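Local coordinates for phosphodiesterase (Trypanosoma brucei brucei, PDB 5H2Q), which is a phosphodiesterase of the HD clan with an all-helical fold that holds a zinc ion, a magnesium ion and the ligand LLI, at residues F139-E144 / L150-G155; R79-N84 / A168-S173. All coordinates share one frame; numbering follows the deposited sequence.

Contact 1: F139-E144 / L150-G155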
ATOM      1  N   PHE A 139      -3.250  -0.054  19.412  1.00 16.95           N
ATOM      2  CA  PHE A 139      -2.257   0.559  20.317  1.00 16.93           C
ATOM      3  C   PHE A 139      -2.681   1.956  20.771  1.00 20.02           C
ATOM      4  O   PHE A 139      -2.583   2.268  21.964  1.00 18.38           O
ATOM      5  CB  PHE A 139      -0.862   0.629  19.666  1.00 17.64           C
ATOM      6  CG  PHE A 139       0.204   1.194  20.583  1.00 17.92           C
ATOM      7  CD1 PHE A 139       0.445   2.565  20.640  1.00 19.39           C
ATOM      8  CD2 PHE A 139       0.961   0.357  21.398  1.00 20.05           C
ATOM      9  CE1 PHE A 139       1.414   3.088  21.502  1.00 20.70           C
ATOM     10  CE2 PHE A 139       1.911   0.886  22.278  1.00 22.10           C
ATOM     11  CZ  PHE A 139       2.135   2.242  22.316  1.00 19.35           C
ATOM     12  N   TYR A 140      -3.103   2.806  19.822  1.00 15.66           N
ATOM     13  CA  TYR A 140      -3.510   4.177  20.125  1.00 15.02           C
ATOM     14  C   TYR A 140      -4.724   4.221  21.043  1.00 20.32           C
ATOM     15  O   TYR A 140      -4.815   5.114  21.878  1.00 20.51           O
ATOM     16  CB  TYR A 140      -3.792   4.957  18.833  1.00 16.92           C
ATOM     17  CG  TYR A 140      -2.530   5.174  18.039  1.00 18.22           C
ATOM     18  CD1 TYR A 140      -1.683   6.243  18.322  1.00 19.88           C
ATOM     19  CD2 TYR A 140      -2.112   4.243  17.088  1.00 18.46           C
ATOM     20  CE1 TYR A 140      -0.483   6.416  17.634  1.00 20.78           C
ATOM     21  CE2 TYR A 140      -0.927   4.419  16.378  1.00 18.78           C
ATOM     22  CZ  TYR A 140      -0.112   5.502  16.661  1.00 26.26           C
ATOM     23  OH  TYR A 140       1.084   5.645  16.006  1.00 27.66           O
ATOM     24  N   LEU A 141      -5.632   3.255  20.908  1.00 19.18           N
ATOM     25  CA  LEU A 141      -6.820   3.209  21.764  1.00 21.26           C
ATOM     26  C   LEU A 141      -6.561   2.633  23.145  1.00 26.60           C
ATOM     27  O   LEU A 141      -7.106   3.148  24.123  1.00 28.30           O
ATOM     28  CB  LEU A 141      -7.967   2.471  21.068  1.00 21.76           C
ATOM     29  CG  LEU A 141      -8.356   3.057  19.704  1.00 27.61           C
ATOM     30  CD1 LEU A 141      -9.236   2.090  18.946  1.00 28.80           C
ATOM     31  CD2 LEU A 141      -9.016   4.456  19.840  1.00 28.62           C
ATOM     32  N   LYS A 142      -5.740   1.574  23.237  1.00 21.77           N
ATOM     33  CA  LYS A 142      -5.414   0.914  24.509  1.00 21.11           C
ATOM     34  C   LYS A 142      -4.600   1.827  25.423  1.00 25.35           C
ATOM     35  O   LYS A 142      -4.737   1.731  26.644  1.00 25.28           O
ATOM     36  CB  LYS A 142      -4.615  -0.378  24.261  1.00 23.38           C
ATOM     37  CG  LYS A 142      -5.418  -1.497  23.630  1.00 24.55           C
ATOM     38  CD  LYS A 142      -4.622  -2.793  23.544  1.00 25.16           C
ATOM     39  CE  LYS A 142      -3.414  -2.716  22.635  1.00 23.12           C
ATOM     40  NZ  LYS A 142      -2.797  -4.054  22.454  1.00 24.10           N
ATOM     41  N   THR A 143      -3.727   2.678  24.836  1.00 19.90           N
ATOM     42  CA  THR A 143      -2.830   3.594  25.564  1.00 19.47           C
ATOM     43  C   THR A 143      -3.428   4.991  25.746  1.00 24.32           C
ATOM     44  O   THR A 143      -2.831   5.834  26.423  1.00 24.81           O
ATOM     45  CB  THR A 143      -1.465   3.717  24.860  1.00 21.63           C
ATOM     46  OG1 THR A 143      -1.652   4.284  23.562  1.00 22.84           O
ATOM     47  CG2 THR A 143      -0.717   2.420  24.773  1.00 19.70           C
ATOM     48  N   GLU A 144      -4.575   5.249  25.109  1.00 22.20           N
ATOM     49  CA  GLU A 144      -5.230   6.563  25.130  1.00 22.18           C
ATOM     50  C   GLU A 144      -4.271   7.644  24.606  1.00 24.97           C
ATOM     51  O   GLU A 144      -4.190   8.763  25.133  1.00 24.23           O
ATOM     52  CB  GLU A 144      -5.848   6.893  26.517  1.00 24.02           C
ATOM     53  CG  GLU A 144      -6.817   5.832  27.013  1.00 28.73           C
ATOM     54  CD  GLU A 144      -7.580   6.190  28.275  1.00 40.25           C
ATOM     55  OE1 GLU A 144      -6.935   6.563  29.280  1.00 44.07           O
ATOM     56  OE2 GLU A 144      -8.827   6.090  28.259  1.00 37.81           O
ATOM     57  N   LEU A 150      -8.382  11.554  19.648  1.00 19.85           N
ATOM     58  CA  LEU A 150      -8.912  12.312  18.517  1.00 20.12           C
ATOM     59  C   LEU A 150      -9.906  11.458  17.721  1.00 26.41           C
ATOM     60  O   LEU A 150     -11.026  11.900  17.455  1.00 25.70           O
ATOM     61  CB  LEU A 150      -7.736  12.785  17.641  1.00 19.79           C
ATOM     62  CG  LEU A 150      -8.018  13.543  16.335  1.00 24.19           C
ATOM     63  CD1 LEU A 150      -8.783  14.806  16.588  1.00 24.34           C
ATOM     64  CD2 LEU A 150      -6.714  13.835  15.597  1.00 21.13           C
ATOM     65  N   SER A 151      -9.527  10.194  17.436  1.00 24.51           N
ATOM     66  CA  SER A 151     -10.358   9.232  16.720  1.00 25.29           C
ATOM     67  C   SER A 151     -11.687   8.977  17.461  1.00 28.41           C
ATOM     68  O   SER A 151     -12.760   9.104  16.863  1.00 28.71           O
ATOM     69  CB  SER A 151      -9.567   7.946  16.489  1.00 30.85           C
ATOM     70  OG  SER A 151     -10.295   6.766  16.789  1.00 41.64           O
ATOM     71  N   SER A 152     -11.607   8.667  18.771  1.00 25.35           N
ATOM     72  CA  SER A 152     -12.757   8.416  19.641  1.00 25.18           C
ATOM     73  C   SER A 152     -13.722   9.603  19.655  1.00 30.14           C
ATOM     74  O   SER A 152     -14.913   9.404  19.419  1.00 29.81           O
ATOM     75  CB  SER A 152     -12.294   8.106  21.067  1.00 28.12           C
ATOM     76  OG  SER A 152     -11.552   6.899  21.112  1.00 36.12           O
ATOM     77  N   ALA A 153     -13.201  10.823  19.911  1.00 27.02           N
ATOM     78  CA  ALA A 153     -13.992  12.058  20.000  1.00 27.36           C
ATOM     79  C   ALA A 153     -14.644  12.478  18.697  1.00 31.41           C
ATOM     80  O   ALA A 153     -15.738  13.054  18.710  1.00 30.95           O
ATOM     81  CB  ALA A 153     -13.149  13.184  20.558  1.00 28.27           C
ATOM     82  N   SER A 154     -13.985  12.191  17.571  1.00 29.11           N
ATOM     83  CA  SER A 154     -14.502  12.548  16.257  1.00 28.69           C
ATOM     84  C   SER A 154     -15.410  11.479  15.637  1.00 33.81           C
ATOM     85  O   SER A 154     -15.987  11.715  14.582  1.00 35.15           O
ATOM     86  CB  SER A 154     -13.357  12.897  15.318  1.00 29.68           C
ATOM     87  OG  SER A 154     -12.507  11.779  15.161  1.00 36.75           O
ATOM     88  N   GLY A 155     -15.520  10.320  16.286  1.00 31.76           N
ATOM     89  CA  GLY A 155     -16.345   9.206  15.825  1.00 31.73           C
ATOM     90  C   GLY A 155     -15.796   8.438  14.637  1.00 36.73           C
ATOM     91  O   GLY A 155     -16.567   7.854  13.874  1.00 37.08           O
TER
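L141 and S152 mark the closest approach of the two backbones, with 8.2 Å between the CA of L141 and the CA of S152. Each segment runs out of a short helix into a turn: E144 leaves helical geometry with positive phi (57°), its N bonded weakly back to L141 O, and G155 ends the second helix in a Schellman motif. Between these backbones the contact is small. L141 reaches across with one branch, setting CD2 3.7 Å from OG of S152 and, a little farther off, 4.0 Å from OG of S151. The CB of L141 does not itself aim at the serines; a chi1 of -56°, with CG beside the backbone N, and an extended chi2 bring CD2 over to them. Both serine hydroxyls also have polar partners within or just after their own helix, S152 OG at G148 O and S151 OG at N156 O, so the methyl packs against oxygens already engaged. These are two consecutive short helices, 137-142 and 146-154, joined by a brief connection in the all-helical phosphodiesterase fold. V159 of the following helix touches both L141 and S151, while K157 lies against L141 and S152. Within the first segment T143 OG1 reaches F139 O at 2.7 Å, as the N of T143 approaches the same oxygen from the opposite face of the carbonyl plane. The methyl CG2 of T143 lies 3.8 Å above the F139 ring, toward the rim. S154 repeats the arrangement, its OG 2.7 Å from L150 O.

Contact 2: R79-N84 / A168-S173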
ATOM      1  N   ARG A  79       7.910  10.970   0.889  1.00 12.78           N
ATOM      2  CA  ARG A  79       9.063  10.304   1.503  1.00 12.58           C
ATOM      3  C   ARG A  79       9.433  10.907   2.849  1.00 14.56           C
ATOM      4  O   ARG A  79       9.662  10.166   3.798  1.00 16.14           O
ATOM      5  CB  ARG A  79      10.261  10.379   0.557  1.00 11.94           C
ATOM      6  CG  ARG A  79      11.414   9.509   1.040  1.00 17.12           C
ATOM      7  CD  ARG A  79      12.558   9.479   0.055  1.00 17.86           C
ATOM      8  NE  ARG A  79      13.191  10.790  -0.055  1.00 17.71           N
ATOM      9  CZ  ARG A  79      14.302  11.032  -0.749  1.00 27.02           C
ATOM     10  NH1 ARG A  79      14.880  10.062  -1.449  1.00 15.18           N
ATOM     11  NH2 ARG A  79      14.829  12.253  -0.766  1.00 16.45           N
ATOM     12  N   LYS A  80       9.361  12.243   2.949  1.00 13.11           N
ATOM     13  CA  LYS A  80       9.674  12.984   4.195  1.00 15.47           C
ATOM     14  C   LYS A  80       8.795  12.587   5.370  1.00 19.33           C
ATOM     15  O   LYS A  80       9.215  12.713   6.521  1.00 19.49           O
ATOM     16  CB  LYS A  80       9.563  14.503   3.964  1.00 17.03           C
ATOM     17  CG  LYS A  80      10.718  15.055   3.156  1.00 25.90           C
ATOM     18  CD  LYS A  80      10.575  16.547   2.924  1.00 28.92           C
ATOM     19  CE  LYS A  80      11.754  17.118   2.179  1.00 34.19           C
ATOM     20  NZ  LYS A  80      13.026  16.961   2.936  1.00 39.25           N
ATOM     21  N   LYS A  81       7.573  12.121   5.087  1.00 14.59           N
ATOM     22  CA  LYS A  81       6.585  11.749   6.103  1.00 13.80           C
ATOM     23  C   LYS A  81       6.601  10.267   6.465  1.00 17.88           C
ATOM     24  O   LYS A  81       5.770   9.839   7.278  1.00 18.15           O
ATOM     25  CB  LYS A  81       5.173  12.213   5.675  1.00 17.01           C
ATOM     26  CG  LYS A  81       5.099  13.723   5.529  1.00 28.94           C
ATOM     27  CD  LYS A  81       3.923  14.325   6.252  1.00 45.74           C
ATOM     28  CE  LYS A  81       4.279  15.670   6.845  1.00 57.63           C
ATOM     29  NZ  LYS A  81       4.421  15.598   8.322  1.00 63.98           N
ATOM     30  N   TYR A  82       7.544   9.479   5.879  1.00 13.29           N
ATOM     31  CA  TYR A  82       7.702   8.076   6.252  1.00 14.35           C
ATOM     32  C   TYR A  82       8.815   7.941   7.260  1.00 19.51           C
ATOM     33  O   TYR A  82       9.839   8.637   7.186  1.00 19.70           O
ATOM     34  CB  TYR A  82       7.837   7.142   5.040  1.00 15.52           C
ATOM     35  CG  TYR A  82       6.479   6.967   4.372  1.00 13.88           C
ATOM     36  CD1 TYR A  82       5.553   6.053   4.864  1.00 14.81           C
ATOM     37  CD2 TYR A  82       6.121   7.730   3.267  1.00 13.66           C
ATOM     38  CE1 TYR A  82       4.286   5.928   4.293  1.00 15.12           C
ATOM     39  CE2 TYR A  82       4.855   7.626   2.694  1.00 14.28           C
ATOM     40  CZ  TYR A  82       3.943   6.706   3.200  1.00 15.22           C
ATOM     41  OH  TYR A  82       2.676   6.591   2.658  1.00 14.32           O
ATOM     42  N   ARG A  83       8.577   7.128   8.251  1.00 17.66           N
ATOM     43  CA  ARG A  83       9.512   7.023   9.369  1.00 17.98           C
ATOM     44  C   ARG A  83      10.428   5.814   9.261  1.00 21.11           C
ATOM     45  O   ARG A  83      10.218   4.941   8.419  1.00 20.68           O
ATOM     46  CB  ARG A  83       8.716   7.052  10.686  1.00 18.59           C
ATOM     47  CG  ARG A  83       7.993   8.376  10.856  1.00 25.12           C
ATOM     48  CD  ARG A  83       7.226   8.399  12.128  1.00 33.51           C
ATOM     49  NE  ARG A  83       6.705   9.732  12.427  1.00 41.20           N
ATOM     50  CZ  ARG A  83       7.258  10.598  13.270  1.00 52.22           C
ATOM     51  NH1 ARG A  83       8.362  10.277  13.938  1.00 40.39           N
ATOM     52  NH2 ARG A  83       6.698  11.779  13.473  1.00 33.57           N
ATOM     53  N   ASN A  84      11.477   5.788  10.101  1.00 20.90           N
ATOM     54  CA  ASN A  84      12.456   4.713  10.137  1.00 20.99           C
ATOM     55  C   ASN A  84      11.950   3.598  11.053  1.00 26.07           C
ATOM     56  O   ASN A  84      12.398   3.435  12.198  1.00 26.71           O
ATOM     57  CB  ASN A  84      13.840   5.262  10.564  1.00 21.91           C
ATOM     58  CG  ASN A  84      14.962   4.242  10.614  1.00 37.73           C
ATOM     59  OD1 ASN A  84      15.971   4.419  11.324  1.00 32.51           O
ATOM     60  ND2 ASN A  84      14.812   3.139   9.905  1.00 30.31           N
ATOM     61  N   ALA A 168      -2.204  13.369   3.502  1.00 12.24           N
ATOM     62  CA  ALA A 168      -2.248  13.335   2.036  1.00 12.30           C
ATOM     63  C   ALA A 168      -2.807  14.660   1.524  1.00 15.41           C
ATOM     64  O   ALA A 168      -2.245  15.264   0.607  1.00 13.71           O
ATOM     65  CB  ALA A 168      -3.122  12.171   1.545  1.00 13.36           C
ATOM     66  N   VAL A 169      -3.934  15.098   2.117  1.00 12.84           N
ATOM     67  CA  VAL A 169      -4.603  16.356   1.750  1.00 12.02           C
ATOM     68  C   VAL A 169      -3.650  17.540   1.977  1.00 15.20           C
ATOM     69  O   VAL A 169      -3.586  18.453   1.133  1.00 16.02           O
ATOM     70  CB  VAL A 169      -5.962  16.472   2.490  1.00 14.75           C
ATOM     71  CG1 VAL A 169      -6.571  17.867   2.320  1.00 15.14           C
ATOM     72  CG2 VAL A 169      -6.942  15.393   2.007  1.00 13.92           C
ATOM     73  N   GLU A 170      -2.903  17.512   3.084  1.00 13.44           N
ATOM     74  CA  GLU A 170      -1.928  18.565   3.383  1.00 13.93           C
ATOM     75  C   GLU A 170      -0.866  18.654   2.267  1.00 17.47           C
ATOM     76  O   GLU A 170      -0.557  19.746   1.790  1.00 16.78           O
ATOM     77  CB  GLU A 170      -1.269  18.289   4.733  1.00 15.30           C
ATOM     78  CG  GLU A 170      -0.281  19.371   5.131  1.00 22.49           C
ATOM     79  CD  GLU A 170       0.120  19.266   6.586  1.00 42.15           C
ATOM     80  OE1 GLU A 170      -0.100  20.257   7.321  1.00 46.43           O
ATOM     81  OE2 GLU A 170       0.566  18.174   7.013  1.00 31.08           O
ATOM     82  N   ILE A 171      -0.293  17.497   1.871  1.00 13.57           N
ATOM     83  CA  ILE A 171       0.727  17.472   0.818  1.00 13.42           C
ATOM     84  C   ILE A 171       0.170  18.058  -0.464  1.00 16.79           C
ATOM     85  O   ILE A 171       0.789  18.899  -1.105  1.00 16.31           O
ATOM     86  CB  ILE A 171       1.320  16.045   0.609  1.00 15.25           C
ATOM     87  CG1 ILE A 171       2.205  15.647   1.835  1.00 16.14           C
ATOM     88  CG2 ILE A 171       2.145  15.966  -0.711  1.00 15.46           C
ATOM     89  CD1 ILE A 171       2.582  14.169   1.911  1.00 18.77           C
ATOM     90  N   LEU A 172      -1.030  17.617  -0.819  1.00 13.99           N
ATOM     91  CA  LEU A 172      -1.664  18.066  -2.026  1.00 12.93           C
ATOM     92  C   LEU A 172      -2.162  19.524  -1.969  1.00 18.85           C
ATOM     93  O   LEU A 172      -2.516  20.061  -3.014  1.00 18.11           O
ATOM     94  CB  LEU A 172      -2.779  17.096  -2.410  1.00 12.59           C
ATOM     95  CG  LEU A 172      -2.342  15.636  -2.643  1.00 15.34           C
ATOM     96  CD1 LEU A 172      -3.577  14.716  -2.667  1.00 16.14           C
ATOM     97  CD2 LEU A 172      -1.554  15.478  -3.990  1.00 13.95           C
ATOM     98  N   SER A 173      -2.189  20.161  -0.777  1.00 17.60           N
ATOM     99  CA  SER A 173      -2.649  21.552  -0.648  1.00 17.49           C
ATOM    100  C   SER A 173      -1.598  22.533  -1.178  1.00 22.72           C
ATOM    101  O   SER A 173      -1.933  23.681  -1.413  1.00 24.38           O
ATOM    102  CB  SER A 173      -3.022  21.878   0.795  1.00 16.74           C
ATOM    103  OG  SER A 173      -1.877  21.958   1.630  1.00 20.22           O
TER
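The carbonyl oxygen of E170, whose side chain faces K81 across the contact, takes two bonds from S173: OG comes within 2.6 Å of E170 O and the backbone N of S173 within 3.1 Å of it. The hydroxyl arrives at a C=O...O angle of 131°, tilted 19° from the carbonyl plane, and the double grip ties S173 to the residue three places back. From this turn E170 and I171 both point their side chains at K81, the residue just after helix 68-80. The aliphatic part of K81 does the touching. Its CG lies 4.4 Å from CD1 of I171, the far end of an isoleucine side chain that also packs on F74 and Q77 of helix 68-80. Farther out, CE of K81 comes to 4.5 Å from OE2 of E170; the glutamate chain extends opposite its own backbone N (chi1 -178°), and that carries the carboxylate out to the lysine. The ammonium stays at 4.8 Å, measured from K81 NZ to E170 OE2, so the opposite charges may attract each other but make no direct bond. The backbones are well apart, 9.7 Å between the CA atoms of K81 and I171. In the helical phosphodiesterase fold this contact joins the residue following helix 68-80 to the last turn of helix 159-172, and L130, next to the zinc ligand D129, also packs on K81. The next residue, Y82, is buried, its OH hydrogen-bonded to L126 O and to the backbone N of D129, consistent with a second-shell place beside that zinc ligand.

How the contacts relate
Coming from the N terminus, the chain reaches the end of helix 68-80, where residues 79-84 supply the first half of contact 2. It then passes through helices 90-105 and 115-127 and the zinc ligands H92, H128 and D129 before reaching helix 137-142. There contact 1 closes a short excursion of five residues, four of them already in helix 146-154. The next helix, 159-172, supplies the second half of contact 2 and closes a loop of 83 residues. Contact 1 is therefore nested within contact 2, their centres 22 Å apart and their nearest atoms about 8 Å apart. One joins two successive helices, the other distant segments, and helix 159-172 meets both through V159 and I171.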